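Local coordinates for nicking enzyme (Staphylococcus aureus, PDB 4HT4), which probably nicks plasmid DNA as a conjugative relaxase, here its N-terminal MobA/MobL domain, to start the transfer of antibiotic-resistance plasmids between staphylococci, at residues Gln16-Ser28 with Asp32-Cys46. The protein carries 1 engineered substitution. Residues are numbered along the deposited sequence; the frame is centred on the assembly and turned at random.
Sequences QSATAKSAFNSAS and DFKENEFKDYSNKQC. Engineered in segment 16-28: F24 (natural residue Tyr).
The ring of Y41 lies along helix 18-26, one face taking CB of F24 and its edge meeting CB of A23, with Y41 CD2 3.6 Å from that methyl. F24, an engineered residue (Tyr in the natural sequence), extends with CG anti to the backbone N (chi1 -179°), which turns its ring edge toward the Y41 face in an offset edge-to-face pair. The planes stand at 83° and the centroids 5.5 Å apart. K44 brings its CE to 3.7 Å from CE1 of F24. Nearer the helix start, K39, bent at chi2, passes OG1 of T19 and ends in a salt bridge from NZ to E37, with E35 a longer second partner. T19 OG1 is also 3.2 Å from OD2 of D32 and close to OG of S17, the N-cap, which accepts weak bonds from T19 N and A20 N. Beyond the helix, A27 rests its CB against CB of C46 at 3.7 Å. Y41 N donates to S28 O (3.3 Å, 162°), from above the carbonyl plane. Strand 37-40 and the turn after it thereby pack on the helix preceding the antiparallel hairpin 29-32/37-40 of the MobA/MobL relaxase domain, beside the nickel site of H122, H130 and H132.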
loop_
_atom_site.group_PDB
_atom_site.type_symbol
_atom_site.label_atom_id
_atom_site.label_comp_id
_atom_site.label_asym_id
_atom_site.label_seq_id
_atom_site.Cartn_x
_atom_site.Cartn_y
_atom_site.Cartn_z
ATOM N N GLN A 16 6.624 -10.855 -10.879
ATOM C CA GLN A 16 6.723 -9.735 -9.952
ATOM C C GLN A 16 7.303 -10.166 -8.614
ATOM O O GLN A 16 7.370 -11.357 -8.308
ATOM C CB GLN A 16 5.357 -9.080 -9.746
ATOM C CG GLN A 16 4.757 -8.506 -11.012
ATOM C CD GLN A 16 3.373 -7.937 -10.787
ATOM O OE1 GLN A 16 2.408 -8.678 -10.605
ATOM N NE2 GLN A 16 3.270 -6.615 -10.792
ATOM N N SER A 17 7.723 -9.187 -7.821
ATOM C CA SER A 17 8.311 -9.459 -6.519
ATOM C C SER A 17 7.956 -8.369 -5.517
ATOM O O SER A 17 7.881 -7.189 -5.864
ATOM C CB SER A 17 9.830 -9.587 -6.634
ATOM O OG SER A 17 10.433 -9.645 -5.352
ATOM N N ALA A 18 7.737 -8.775 -4.273
ATOM C CA ALA A 18 7.436 -7.834 -3.202
ATOM C C ALA A 18 8.686 -7.056 -2.810
ATOM O O ALA A 18 8.610 -5.884 -2.444
ATOM C CB ALA A 18 6.863 -8.564 -2.002
ATOM N N THR A 19 9.837 -7.718 -2.888
ATOM C CA THR A 19 11.109 -7.082 -2.564
ATOM C C THR A 19 11.508 -6.088 -3.646
ATOM O O THR A 19 12.102 -5.051 -3.361
ATOM C CB THR A 19 12.234 -8.116 -2.387
ATOM O OG1 THR A 19 12.279 -8.977 -3.531
ATOM C CG2 THR A 19 11.994 -8.952 -1.140
ATOM N N ALA A 20 11.177 -6.414 -4.891
ATOM C CA ALA A 20 11.463 -5.530 -6.014
ATOM C C ALA A 20 10.581 -4.285 -5.970
ATOM O O ALA A 20 11.063 -3.168 -6.149
ATOM C CB ALA A 20 11.279 -6.265 -7.329
ATOM N N LYS A 21 9.287 -4.487 -5.735
ATOM C CA LYS A 21 8.334 -3.383 -5.660
ATOM C C LYS A 21 8.615 -2.454 -4.485
ATOM O O LYS A 21 8.565 -1.232 -4.628
ATOM C CB LYS A 21 6.900 -3.910 -5.580
ATOM C CG LYS A 21 6.230 -4.075 -6.930
ATOM C CD LYS A 21 6.031 -2.728 -7.607
ATOM C CE LYS A 21 5.519 -2.897 -9.026
ATOM N NZ LYS A 21 4.277 -3.715 -9.069
ATOM N N SER A 22 8.911 -3.034 -3.326
ATOM C CA SER A 22 9.193 -2.247 -2.131
ATOM C C SER A 22 10.462 -1.423 -2.305
ATOM O O SER A 22 10.575 -0.324 -1.765
ATOM C CB SER A 22 9.321 -3.150 -0.905
ATOM O OG SER A 22 10.352 -4.103 -1.081
ATOM N N ALA A 23 11.413 -1.959 -3.063
ATOM C CA ALA A 23 12.662 -1.259 -3.332
ATOM C C ALA A 23 12.464 -0.194 -4.405
ATOM O O ALA A 23 13.016 0.903 -4.315
ATOM C CB ALA A 23 13.738 -2.241 -3.756
ATOM N N PHE A 24 11.672 -0.526 -5.418
ATOM C CA PHE A 24 11.406 0.390 -6.519
ATOM C C PHE A 24 10.607 1.603 -6.054
ATOM O O PHE A 24 10.833 2.722 -6.517
ATOM C CB PHE A 24 10.657 -0.335 -7.639
ATOM C CG PHE A 24 10.362 0.528 -8.834
ATOM C CD1 PHE A 24 11.319 0.728 -9.813
ATOM C CD2 PHE A 24 9.123 1.129 -8.983
ATOM C CE1 PHE A 24 11.050 1.517 -10.916
ATOM C CE2 PHE A 24 8.847 1.920 -10.084
ATOM C CZ PHE A 24 9.812 2.113 -11.052
ATOM N N ASN A 25 9.674 1.376 -5.136
ATOM C CA ASN A 25 8.801 2.440 -4.657
ATOM C C ASN A 25 9.436 3.292 -3.563
ATOM O O ASN A 25 9.184 4.493 -3.481
ATOM C CB ASN A 25 7.470 1.861 -4.169
ATOM C CG ASN A 25 6.660 1.237 -5.289
ATOM O OD1 ASN A 25 7.133 1.112 -6.419
ATOM N ND2 ASN A 25 5.434 0.834 -4.977
ATOM N N SER A 26 10.258 2.669 -2.724
ATOM C CA SER A 26 10.890 3.373 -1.614
ATOM C C SER A 26 12.269 3.903 -1.984
ATOM O O SER A 26 12.912 4.582 -1.181
ATOM C CB SER A 26 11.003 2.461 -0.391
ATOM O OG SER A 26 11.765 1.304 -0.689
ATOM N N ALA A 27 12.709 3.592 -3.201
ATOM C CA ALA A 27 14.030 3.989 -3.686
ATOM C C ALA A 27 15.133 3.547 -2.728
ATOM O O ALA A 27 15.976 4.348 -2.324
ATOM C CB ALA A 27 14.091 5.495 -3.920
ATOM N N SER A 28 15.117 2.266 -2.371
ATOM C CA SER A 28 16.079 1.728 -1.418
ATOM C C SER A 28 16.652 0.396 -1.891
ATOM O O SER A 28 16.208 -0.161 -2.896
ATOM C CB SER A 28 15.428 1.560 -0.044
ATOM O OG SER A 28 14.294 0.713 -0.114
ATOM N N ASP A 32 16.840 -9.895 -1.176
ATOM C CA ASP A 32 15.971 -11.060 -1.233
ATOM C C ASP A 32 16.811 -12.262 -0.828
ATOM O O ASP A 32 17.865 -12.513 -1.411
ATOM C CB ASP A 32 15.419 -11.248 -2.647
ATOM C CG ASP A 32 14.253 -12.221 -2.701
ATOM O OD1 ASP A 32 14.263 -13.222 -1.954
ATOM O OD2 ASP A 32 13.323 -11.983 -3.500
ATOM N N PHE A 33 16.350 -13.001 0.173
ATOM C CA PHE A 33 17.142 -14.087 0.740
ATOM C C PHE A 33 17.004 -15.386 -0.044
ATOM O O PHE A 33 17.993 -16.073 -0.297
ATOM C CB PHE A 33 16.762 -14.316 2.203
ATOM C CG PHE A 33 16.918 -13.097 3.064
ATOM C CD1 PHE A 33 17.887 -12.152 2.776
ATOM C CD2 PHE A 33 16.094 -12.891 4.155
ATOM C CE1 PHE A 33 18.034 -11.027 3.562
ATOM C CE2 PHE A 33 16.237 -11.765 4.945
ATOM C CZ PHE A 33 17.208 -10.834 4.646
ATOM N N LYS A 34 15.774 -15.718 -0.425
ATOM C CA LYS A 34 15.502 -16.975 -1.117
ATOM C C LYS A 34 16.110 -17.017 -2.519
ATOM O O LYS A 34 16.221 -18.087 -3.117
ATOM C CB LYS A 34 13.996 -17.241 -1.181
ATOM N N GLU A 35 16.504 -15.858 -3.035
ATOM C CA GLU A 35 17.127 -15.783 -4.353
ATOM C C GLU A 35 18.546 -15.225 -4.266
ATOM O O GLU A 35 19.285 -15.231 -5.252
ATOM C CB GLU A 35 16.279 -14.937 -5.304
ATOM C CG GLU A 35 14.899 -15.513 -5.571
ATOM C CD GLU A 35 14.194 -14.829 -6.725
ATOM O OE1 GLU A 35 14.612 -13.716 -7.106
ATOM O OE2 GLU A 35 13.225 -15.411 -7.256
ATOM N N ASN A 36 18.912 -14.754 -3.078
ATOM C CA ASN A 36 20.234 -14.181 -2.822
ATOM C C ASN A 36 20.628 -13.082 -3.806
ATOM O O ASN A 36 21.772 -13.017 -4.260
ATOM C CB ASN A 36 21.309 -15.270 -2.779
ATOM C CG ASN A 36 22.506 -14.874 -1.934
ATOM O OD1 ASN A 36 22.771 -13.689 -1.724
ATOM N ND2 ASN A 36 23.235 -15.867 -1.443
ATOM N N GLU A 37 19.668 -12.224 -4.136
ATOM C CA GLU A 37 19.938 -11.055 -4.961
ATOM C C GLU A 37 19.796 -9.792 -4.127
ATOM O O GLU A 37 19.338 -9.839 -2.985
ATOM C CB GLU A 37 18.975 -10.987 -6.147
ATOM C CG GLU A 37 19.169 -12.070 -7.191
ATOM C CD GLU A 37 18.388 -11.785 -8.459
ATOM O OE1 GLU A 37 18.083 -10.600 -8.711
ATOM O OE2 GLU A 37 18.074 -12.740 -9.200
ATOM N N PHE A 38 20.192 -8.665 -4.704
ATOM C CA PHE A 38 19.990 -7.371 -4.068
ATOM C C PHE A 38 19.139 -6.476 -4.952
ATOM O O PHE A 38 19.590 -6.013 -5.999
ATOM C CB PHE A 38 21.325 -6.692 -3.766
ATOM C CG PHE A 38 21.854 -6.981 -2.392
ATOM C CD1 PHE A 38 21.397 -6.266 -1.298
ATOM C CD2 PHE A 38 22.807 -7.964 -2.191
ATOM C CE1 PHE A 38 21.881 -6.526 -0.031
ATOM C CE2 PHE A 38 23.295 -8.229 -0.926
ATOM C CZ PHE A 38 22.831 -7.510 0.155
ATOM N N LYS A 39 17.902 -6.241 -4.528
ATOM C CA LYS A 39 17.005 -5.353 -5.251
ATOM C C LYS A 39 17.397 -3.910 -4.972
ATOM O O LYS A 39 16.922 -3.302 -4.012
ATOM C CB LYS A 39 15.558 -5.600 -4.827
ATOM C CG LYS A 39 15.159 -7.065 -4.823
ATOM C CD LYS A 39 15.290 -7.679 -6.207
ATOM C CE LYS A 39 14.941 -9.157 -6.181
ATOM N NZ LYS A 39 15.066 -9.785 -7.526
ATOM N N ASP A 40 18.270 -3.367 -5.813
ATOM C CA ASP A 40 18.794 -2.024 -5.600
ATOM C C ASP A 40 18.167 -1.007 -6.546
ATOM O O ASP A 40 18.560 -0.900 -7.708
ATOM C CB ASP A 40 20.315 -2.016 -5.752
ATOM C CG ASP A 40 20.934 -0.692 -5.349
ATOM O OD1 ASP A 40 20.296 0.055 -4.577
ATOM O OD2 ASP A 40 22.061 -0.398 -5.801
ATOM N N TYR A 41 17.188 -0.263 -6.039
ATOM C CA TYR A 41 16.564 0.811 -6.800
ATOM C C TYR A 41 16.768 2.138 -6.086
ATOM O O TYR A 41 15.918 3.024 -6.150
ATOM C CB TYR A 41 15.070 0.547 -6.983
ATOM C CG TYR A 41 14.755 -0.658 -7.839
ATOM C CD1 TYR A 41 14.647 -0.544 -9.218
ATOM C CD2 TYR A 41 14.558 -1.908 -7.266
ATOM C CE1 TYR A 41 14.356 -1.642 -10.005
ATOM C CE2 TYR A 41 14.266 -3.012 -8.045
ATOM C CZ TYR A 41 14.166 -2.874 -9.412
ATOM O OH TYR A 41 13.876 -3.972 -10.191
ATOM N N SER A 42 17.906 2.273 -5.412
ATOM C CA SER A 42 18.214 3.477 -4.648
ATOM C C SER A 42 18.473 4.688 -5.542
ATOM O O SER A 42 18.555 5.818 -5.060
ATOM C CB SER A 42 19.414 3.232 -3.729
ATOM O OG SER A 42 20.536 2.777 -4.464
ATOM N N ASN A 43 18.601 4.446 -6.843
ATOM C CA ASN A 43 18.792 5.526 -7.804
ATOM C C ASN A 43 17.465 6.060 -8.339
ATOM O O ASN A 43 17.433 6.826 -9.303
ATOM C CB ASN A 43 19.690 5.072 -8.958
ATOM C CG ASN A 43 19.149 3.850 -9.673
ATOM O OD1 ASN A 43 18.566 2.960 -9.054
ATOM N ND2 ASN A 43 19.340 3.802 -10.987
ATOM N N LYS A 44 16.371 5.649 -7.703
ATOM C CA LYS A 44 15.041 6.112 -8.079
ATOM C C LYS A 44 14.612 7.261 -7.177
ATOM O O LYS A 44 15.361 7.675 -6.291
ATOM C CB LYS A 44 14.030 4.969 -7.993
ATOM C CG LYS A 44 14.292 3.835 -8.971
ATOM C CD LYS A 44 14.150 4.307 -10.407
ATOM C CE LYS A 44 14.338 3.160 -11.387
ATOM N NZ LYS A 44 14.158 3.600 -12.799
ATOM N N GLN A 45 13.407 7.775 -7.401
ATOM C CA GLN A 45 12.912 8.905 -6.622
ATOM C C GLN A 45 11.841 8.495 -5.612
ATOM O O GLN A 45 10.991 7.650 -5.893
ATOM C CB GLN A 45 12.400 10.017 -7.543
ATOM C CG GLN A 45 11.168 9.656 -8.361
ATOM C CD GLN A 45 9.872 10.025 -7.663
ATOM O OE1 GLN A 45 9.871 10.765 -6.678
ATOM N NE2 GLN A 45 8.758 9.509 -8.170
ATOM N N CYS A 46 11.900 9.101 -4.430
ATOM C CA CYS A 46 10.934 8.847 -3.369
ATOM C C CYS A 46 11.031 9.952 -2.329
ATOM O O CYS A 46 12.095 10.175 -1.752
ATOM C CB CYS A 46 11.190 7.490 -2.712
ATOM S SG CYS A 46 9.999 7.053 -1.424
#